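Local structure of metal-dependent phosphohydrolase, HDOD domain-containing (Geobacter sulfurreducens, 3HC1) at residues V50-L53 against L54-D57. The protein is of unknown function but binds two iron ions through an HD-type site and is probably a metal-dependent phosphohydrolase. Sequence-based numbering, arbitrary orientation.
Sequences VADL and LLQD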
# COMPACT_ATOMS: atom_id res chain seq x y z
N VAL A 50 10.34 4.36 20.45
CA VAL A 50 10.18 3.66 19.17
C VAL A 50 11.46 2.85 18.83
O VAL A 50 11.41 1.64 18.52
CB VAL A 50 9.84 4.65 18.03
CG1 VAL A 50 9.63 3.93 16.71
CG2 VAL A 50 8.61 5.48 18.40
N ALA A 51 12.60 3.55 18.92
CA ALA A 51 13.93 2.96 18.72
C ALA A 51 14.12 1.73 19.60
O ALA A 51 14.66 0.71 19.16
CB ALA A 51 15.02 4.00 19.04
N ASP A 52 13.69 1.85 20.84
CA ASP A 52 13.85 0.77 21.80
C ASP A 52 13.09 -0.50 21.44
O ASP A 52 13.55 -1.59 21.81
CB ASP A 52 13.47 1.24 23.20
CG ASP A 52 14.59 2.02 23.86
OD1 ASP A 52 15.66 2.21 23.22
OD2 ASP A 52 14.40 2.46 25.00
N LEU A 53 11.99 -0.38 20.69
CA LEU A 53 11.25 -1.55 20.20
C LEU A 53 12.11 -2.46 19.33
O LEU A 53 11.88 -3.66 19.32
CB LEU A 53 9.99 -1.14 19.43
CG LEU A 53 8.94 -0.30 20.15
CD1 LEU A 53 7.82 0.08 19.21
CD2 LEU A 53 8.38 -1.01 21.36
N LEU A 54 13.10 -1.92 18.62
CA LEU A 54 13.98 -2.73 17.78
C LEU A 54 15.09 -3.48 18.50
O LEU A 54 15.61 -4.47 17.97
CB LEU A 54 14.66 -1.87 16.74
CG LEU A 54 13.80 -1.09 15.76
CD1 LEU A 54 14.78 -0.22 15.00
CD2 LEU A 54 12.99 -2.04 14.85
N LEU A 55 15.47 -2.99 19.70
CA LEU A 55 16.67 -3.43 20.46
C LEU A 55 16.92 -4.93 20.47
O LEU A 55 18.07 -5.36 20.30
CB LEU A 55 16.60 -2.94 21.91
CG LEU A 55 16.90 -1.46 22.12
CD1 LEU A 55 16.39 -1.00 23.49
CD2 LEU A 55 18.40 -1.17 21.96
N GLN A 56 15.87 -5.73 20.67
CA GLN A 56 16.02 -7.18 20.75
C GLN A 56 16.07 -7.90 19.38
O GLN A 56 16.43 -9.09 19.32
CB GLN A 56 14.90 -7.78 21.62
CG GLN A 56 14.87 -7.19 23.03
CD GLN A 56 16.18 -7.41 23.77
OE1 GLN A 56 16.67 -8.54 23.85
NE2 GLN A 56 16.75 -6.34 24.31
N ASP A 57 15.76 -7.17 18.31
CA ASP A 57 15.55 -7.77 17.01
C ASP A 57 16.66 -7.36 16.03
O ASP A 57 16.57 -6.33 15.36
CB ASP A 57 14.16 -7.36 16.52
CG ASP A 57 13.66 -8.23 15.38
OD1 ASP A 57 14.50 -8.75 14.61
OD2 ASP A 57 12.41 -8.36 15.26
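The amide N of L54 bonds to the carbonyl O of A51 at 3.1 Å, and one residue on, L55 N reaches D52 O at 3.2 Å. Both links span three residues, i to i+3. Neither is straight: the N-H...O angles are 146° and 148°, and each donor stands well above the plane of the carbonyl it meets rather than on a lone pair. This spacing is consistent with a locally tighter winding than that of an alpha-helix, for the i+4 pair A51 O and L55 N is 3.8 Å apart, too long for a hydrogen bond. A type I beta turn from L54 to D57 overlaps these bonds, closed by D57 N to L54 O at 2.7 Å, and D57 then serves as N-cap of helix 58-69, its OD1 accepting from L60 N and more weakly from V59 N. This is the tight connection between helix 47-54 and helix 58-69 of the HDOD domain, away from the iron site. Outside the backbone, D52 and L55 run side by side in the same direction on an exposed flank. With CG anti to its own carbonyl carbon (chi1 -75°), L55 lays CD1 alongside the aspartate, 3.3 Å from D52 OD1, a van der Waals contact between methyl and carboxylate oxygen. L55 CB also lies beside the acceptor of the second bond, 3.3 Å from D52 O. L54 is placed differently: its CB lies 3.5 Å from A51 O, while the buried isobutyl group packs against I82 of helix 82-108 and L60 and T61 of helix 58-69. Helix 82-108 also receives V50, on L91 and I98, and A51, on V86.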